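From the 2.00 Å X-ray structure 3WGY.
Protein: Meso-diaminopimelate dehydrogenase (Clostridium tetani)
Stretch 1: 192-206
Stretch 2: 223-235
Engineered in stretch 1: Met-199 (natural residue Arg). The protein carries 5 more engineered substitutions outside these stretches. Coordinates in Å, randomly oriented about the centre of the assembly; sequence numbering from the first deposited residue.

Stretch 1, residues 192-206: TTREKHEMVCYVVPE
Stretch 2 223-235: DYFADYNTTVHFI

The contact is a pair of parallel beta strands joined by an unbroken backbone hydrogen-bond ladder, extended at its N-terminal end by a short helix that meets a turn through side chains and is linked by water to Asn-229, the residue after the turn; together they bury 1206 Å².

Strand 197-205 and the strand ending at Phe-234 run in the same direction, their axes 29° apart and 4.6 Å at closest approach. The register pairs Met-199 with Thr-230, Val-200 with Thr-231, Cys-201 with Val-232, Tyr-202 with His-233 and Val-203 with Phe-234, with CA-CA separations of 4.6 to 4.9 Å. Phi/psi values are extended, for example -118/147 at Cys-201 and -124/120 at Val-232. As parallel geometry requires, alternate residues of stretch 1 bond to partners flanking their register mate: Met-199 N to Asn-229 O (2.9 Å), Thr-231 N to Met-199 O (2.8 Å), Cys-201 N to Thr-231 O (2.8 Å), His-233 N to Cys-201 O (2.8 Å), Val-203 N to His-233 O (2.7 Å) and Ile-235 N to Val-203 O (2.9 Å). N-H...O angles of 160-171° show them to be nearly linear.

One sheet face carries Met-199, Cys-201, Val-203, Thr-230, Val-232 and Phe-234. The engineered Met-199 (chi1 m, chi2 t, chi3 -148°) places CE 3.2 Å from the centroid of the Tyr-228 ring, 5° off its normal, a CH-pi contact. Thr-193 CG2 covers the opposite face, 3.3 Å from Tyr-228 CZ, so the ring (chi1 m, chi2 72°) is sandwiched. Both sulfurs approach the Phe-225 ring obliquely: Met-199 SD lies 3.5 Å from Phe-225 CD1, and Cys-201 SG (chi1 m) 3.6 Å from Phe-225 CE1. Farther along, Val-203 CB (chi1 t) meets Phe-234 CD1 at 4.0 Å.

On the other face, Val-200 CG1 (chi1 t) touches the His-233 ring edge, 3.5 Å from CD2 of His-233. The Tyr-202 and His-233 rings, both chi1 m, form an oblique pair with centroids 5.1 Å apart and planes at 33°. Ile-235 (chi1 p, chi2 t) brings CD1 to 3.9 Å from Tyr-202 CB.

Helix 193-196 faces the type I turn Phe-225 to Tyr-228, closed by Tyr-228 N to Phe-225 O (2.7 Å). Arg-194 (chi1 t, chi2 t, chi3 -140°, chi4 80°) reaches across, its NE 2.8 Å from Asn-229 OD1. Water 1 accepts from Asn-229 N (2.7 Å) and donates to Arg-194 O and His-197 O (both 2.8 Å), bridging the backbones just before the direct ladder begins.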

# COMPACT_ATOMS: atom_id res chain seq x y z
N THR B 192 22.12 11.66 4.02
CA THR B 192 23.44 11.10 3.76
C THR B 192 23.32 9.68 4.32
O THR B 192 22.47 9.42 5.17
CB THR B 192 24.54 11.84 4.54
OG1 THR B 192 24.35 11.64 5.94
CG2 THR B 192 24.52 13.33 4.22
N THR B 193 24.17 8.78 3.84
CA THR B 193 24.13 7.40 4.32
C THR B 193 24.20 7.36 5.84
O THR B 193 23.46 6.62 6.49
CB THR B 193 25.31 6.59 3.78
OG1 THR B 193 25.26 6.57 2.35
CG2 THR B 193 25.26 5.17 4.30
N ARG B 194 25.08 8.19 6.38
CA ARG B 194 25.30 8.26 7.82
C ARG B 194 24.10 8.74 8.64
O ARG B 194 24.03 8.47 9.84
CB ARG B 194 26.50 9.16 8.11
CG ARG B 194 26.92 9.11 9.56
CD ARG B 194 28.16 9.94 9.83
NE ARG B 194 29.04 9.24 10.76
CZ ARG B 194 29.87 8.26 10.40
NH1 ARG B 194 29.94 7.87 9.14
NH2 ARG B 194 30.60 7.65 11.32
N GLU B 195 23.17 9.44 8.00
CA GLU B 195 22.00 9.94 8.71
C GLU B 195 20.80 8.99 8.73
O GLU B 195 20.00 9.03 9.67
CB GLU B 195 21.55 11.28 8.11
CG GLU B 195 22.62 12.36 8.11
CD GLU B 195 22.19 13.61 7.36
OE1 GLU B 195 21.70 13.48 6.22
OE2 GLU B 195 22.34 14.72 7.91
N LYS B 196 20.69 8.14 7.72
CA LYS B 196 19.56 7.20 7.60
C LYS B 196 19.58 5.96 8.49
O LYS B 196 18.56 5.61 9.09
CB LYS B 196 19.39 6.74 6.15
CG LYS B 196 18.96 7.82 5.18
CD LYS B 196 18.76 7.26 3.78
CE LYS B 196 17.58 6.30 3.72
NZ LYS B 196 17.43 5.71 2.36
N HIS B 197 20.73 5.28 8.56
CA HIS B 197 20.85 4.07 9.36
C HIS B 197 22.12 4.00 10.19
O HIS B 197 23.17 4.50 9.79
CB HIS B 197 20.84 2.81 8.48
CG HIS B 197 19.68 2.72 7.53
ND1 HIS B 197 19.64 3.42 6.34
CD2 HIS B 197 18.55 1.97 7.58
CE1 HIS B 197 18.53 3.10 5.69
NE2 HIS B 197 17.85 2.23 6.42
N GLU B 198 22.02 3.35 11.35
CA GLU B 198 23.17 3.16 12.22
C GLU B 198 23.37 1.64 12.29
O GLU B 198 22.50 0.87 11.85
CB GLU B 198 22.91 3.70 13.63
CG GLU B 198 22.04 2.81 14.49
CD GLU B 198 21.90 3.31 15.92
OE1 GLU B 198 22.93 3.49 16.60
OE2 GLU B 198 20.76 3.52 16.37
N MET B 199 24.50 1.21 12.81
CA MET B 199 24.76 -0.22 12.92
C MET B 199 25.16 -0.59 14.34
O MET B 199 25.98 0.09 14.96
CB MET B 199 25.84 -0.63 11.92
CG MET B 199 25.28 -0.96 10.55
SD MET B 199 26.56 -1.17 9.31
CE MET B 199 25.71 -0.59 7.83
N VAL B 200 24.55 -1.66 14.84
CA VAL B 200 24.82 -2.13 16.19
C VAL B 200 25.32 -3.56 16.14
O VAL B 200 24.73 -4.43 15.47
CB VAL B 200 23.54 -2.07 17.06
CG1 VAL B 200 23.86 -2.43 18.52
CG2 VAL B 200 22.93 -0.67 16.99
N CYS B 201 26.42 -3.81 16.83
CA CYS B 201 26.99 -5.14 16.87
C CYS B 201 27.00 -5.67 18.28
O CYS B 201 27.12 -4.92 19.25
CB CYS B 201 28.43 -5.12 16.34
SG CYS B 201 28.63 -4.58 14.63
N TYR B 202 26.84 -6.98 18.40
CA TYR B 202 26.87 -7.65 19.69
C TYR B 202 27.94 -8.70 19.49
O TYR B 202 27.77 -9.64 18.71
CB TYR B 202 25.52 -8.28 20.02
CG TYR B 202 24.44 -7.24 20.24
CD1 TYR B 202 23.78 -6.64 19.17
CD2 TYR B 202 24.09 -6.85 21.54
CE1 TYR B 202 22.81 -5.66 19.38
CE2 TYR B 202 23.13 -5.87 21.76
CZ TYR B 202 22.49 -5.28 20.68
OH TYR B 202 21.54 -4.32 20.91
N VAL B 203 29.06 -8.52 20.19
CA VAL B 203 30.19 -9.41 20.04
C VAL B 203 30.58 -10.28 21.23
O VAL B 203 30.51 -9.85 22.37
CB VAL B 203 31.44 -8.59 19.62
CG1 VAL B 203 32.69 -9.47 19.61
CG2 VAL B 203 31.20 -7.95 18.26
N VAL B 204 30.97 -11.51 20.92
CA VAL B 204 31.44 -12.45 21.92
C VAL B 204 32.95 -12.43 21.68
O VAL B 204 33.43 -12.93 20.67
CB VAL B 204 30.91 -13.87 21.67
CG1 VAL B 204 31.40 -14.80 22.77
CG2 VAL B 204 29.38 -13.85 21.62
N PRO B 205 33.71 -11.83 22.61
CA PRO B 205 35.17 -11.73 22.49
C PRO B 205 35.91 -12.99 22.91
O PRO B 205 35.41 -13.76 23.74
CB PRO B 205 35.50 -10.56 23.40
CG PRO B 205 34.56 -10.82 24.55
CD PRO B 205 33.25 -11.16 23.85
N GLU B 206 37.10 -13.21 22.34
CA GLU B 206 37.95 -14.34 22.71
C GLU B 206 38.46 -13.96 24.09
O GLU B 206 38.51 -12.77 24.41
CB GLU B 206 39.15 -14.46 21.77
CG GLU B 206 38.84 -14.70 20.30
CD GLU B 206 38.34 -16.10 20.01
OE1 GLU B 206 38.50 -16.98 20.87
OE2 GLU B 206 37.79 -16.31 18.92
N ASP B 223 33.97 -0.59 3.61
CA ASP B 223 32.96 -1.32 2.85
C ASP B 223 31.81 -1.83 3.73
O ASP B 223 30.77 -2.22 3.21
CB ASP B 223 33.58 -2.51 2.10
CG ASP B 223 34.77 -2.11 1.24
OD1 ASP B 223 34.65 -1.13 0.47
OD2 ASP B 223 35.82 -2.78 1.33
N TYR B 224 31.99 -1.81 5.05
CA TYR B 224 30.95 -2.30 5.95
C TYR B 224 30.44 -1.33 7.00
O TYR B 224 29.26 -1.00 7.02
CB TYR B 224 31.40 -3.58 6.67
CG TYR B 224 31.63 -4.77 5.78
CD1 TYR B 224 32.80 -4.90 5.03
CD2 TYR B 224 30.68 -5.79 5.70
CE1 TYR B 224 33.02 -6.02 4.23
CE2 TYR B 224 30.89 -6.92 4.90
CZ TYR B 224 32.07 -7.02 4.18
OH TYR B 224 32.31 -8.14 3.41
N PHE B 225 31.32 -0.87 7.88
CA PHE B 225 30.92 0.03 8.96
C PHE B 225 31.43 1.47 8.90
O PHE B 225 30.79 2.37 9.43
CB PHE B 225 31.33 -0.58 10.30
CG PHE B 225 30.76 -1.94 10.56
CD1 PHE B 225 29.47 -2.08 11.06
CD2 PHE B 225 31.50 -3.08 10.29
CE1 PHE B 225 28.93 -3.34 11.29
CE2 PHE B 225 30.97 -4.35 10.51
CZ PHE B 225 29.68 -4.48 11.01
N ALA B 226 32.59 1.66 8.28
CA ALA B 226 33.21 2.97 8.17
C ALA B 226 32.25 4.14 7.93
O ALA B 226 32.35 5.17 8.60
CB ALA B 226 34.28 2.95 7.07
N ASP B 227 31.32 3.98 7.00
CA ASP B 227 30.37 5.05 6.69
C ASP B 227 29.22 5.21 7.67
O ASP B 227 28.50 6.21 7.58
CB ASP B 227 29.80 4.85 5.28
CG ASP B 227 30.84 5.00 4.19
OD1 ASP B 227 31.55 6.03 4.19
OD2 ASP B 227 30.96 4.10 3.34
N TYR B 228 29.04 4.27 8.59
CA TYR B 228 27.93 4.35 9.54
C TYR B 228 28.34 4.51 11.00
O TYR B 228 29.41 4.06 11.40
CB TYR B 228 27.05 3.09 9.46
CG TYR B 228 26.48 2.79 8.09
CD1 TYR B 228 27.29 2.32 7.06
CD2 TYR B 228 25.11 2.93 7.84
CE1 TYR B 228 26.77 2.01 5.82
CE2 TYR B 228 24.57 2.62 6.60
CZ TYR B 228 25.41 2.16 5.59
OH TYR B 228 24.89 1.82 4.37
N ASN B 229 27.48 5.16 11.79
CA ASN B 229 27.75 5.29 13.22
C ASN B 229 27.52 3.86 13.70
O ASN B 229 26.42 3.32 13.53
CB ASN B 229 26.76 6.23 13.90
CG ASN B 229 26.87 7.66 13.40
OD1 ASN B 229 27.96 8.13 13.07
ND2 ASN B 229 25.74 8.36 13.36
N THR B 230 28.55 3.26 14.28
CA THR B 230 28.47 1.88 14.73
C THR B 230 28.71 1.72 16.23
O THR B 230 29.65 2.29 16.78
CB THR B 230 29.51 1.01 13.99
OG1 THR B 230 29.26 1.08 12.58
CG2 THR B 230 29.44 -0.44 14.44
N THR B 231 27.84 0.96 16.88
CA THR B 231 27.95 0.70 18.32
C THR B 231 28.32 -0.76 18.50
O THR B 231 27.82 -1.62 17.77
CB THR B 231 26.62 0.95 19.04
OG1 THR B 231 26.22 2.31 18.85
CG2 THR B 231 26.76 0.68 20.54
N VAL B 232 29.19 -1.04 19.45
CA VAL B 232 29.60 -2.41 19.70
C VAL B 232 29.35 -2.78 21.16
O VAL B 232 29.87 -2.13 22.07
CB VAL B 232 31.10 -2.61 19.39
CG1 VAL B 232 31.51 -4.05 19.67
CG2 VAL B 232 31.37 -2.25 17.93
N HIS B 233 28.52 -3.80 21.36
CA HIS B 233 28.21 -4.26 22.70
C HIS B 233 28.88 -5.62 22.90
O HIS B 233 28.87 -6.46 21.99
CB HIS B 233 26.69 -4.43 22.88
CG HIS B 233 25.92 -3.15 22.75
ND1 HIS B 233 26.00 -2.13 23.68
CD2 HIS B 233 25.06 -2.73 21.79
CE1 HIS B 233 25.21 -1.14 23.31
NE2 HIS B 233 24.63 -1.48 22.17
N PHE B 234 29.46 -5.83 24.07
CA PHE B 234 30.12 -7.09 24.35
C PHE B 234 29.23 -7.98 25.22
O PHE B 234 28.75 -7.56 26.28
CB PHE B 234 31.48 -6.83 25.00
CG PHE B 234 32.47 -6.21 24.06
CD1 PHE B 234 32.98 -6.94 22.98
CD2 PHE B 234 32.86 -4.88 24.21
CE1 PHE B 234 33.85 -6.35 22.07
CE2 PHE B 234 33.74 -4.29 23.30
CZ PHE B 234 34.24 -5.03 22.23
N ILE B 235 28.99 -9.19 24.76
CA ILE B 235 28.15 -10.12 25.49
C ILE B 235 28.76 -11.52 25.48
O ILE B 235 29.79 -11.76 24.85
CB ILE B 235 26.74 -10.20 24.84
CG1 ILE B 235 26.84 -10.73 23.42
CG2 ILE B 235 26.09 -8.82 24.83
CD1 ILE B 235 25.50 -11.00 22.78
O HOH W 1 25.29 6.11 10.51
O HOH W 2 24.14 10.18 11.79
O HOH W 3 25.25 2.82 16.33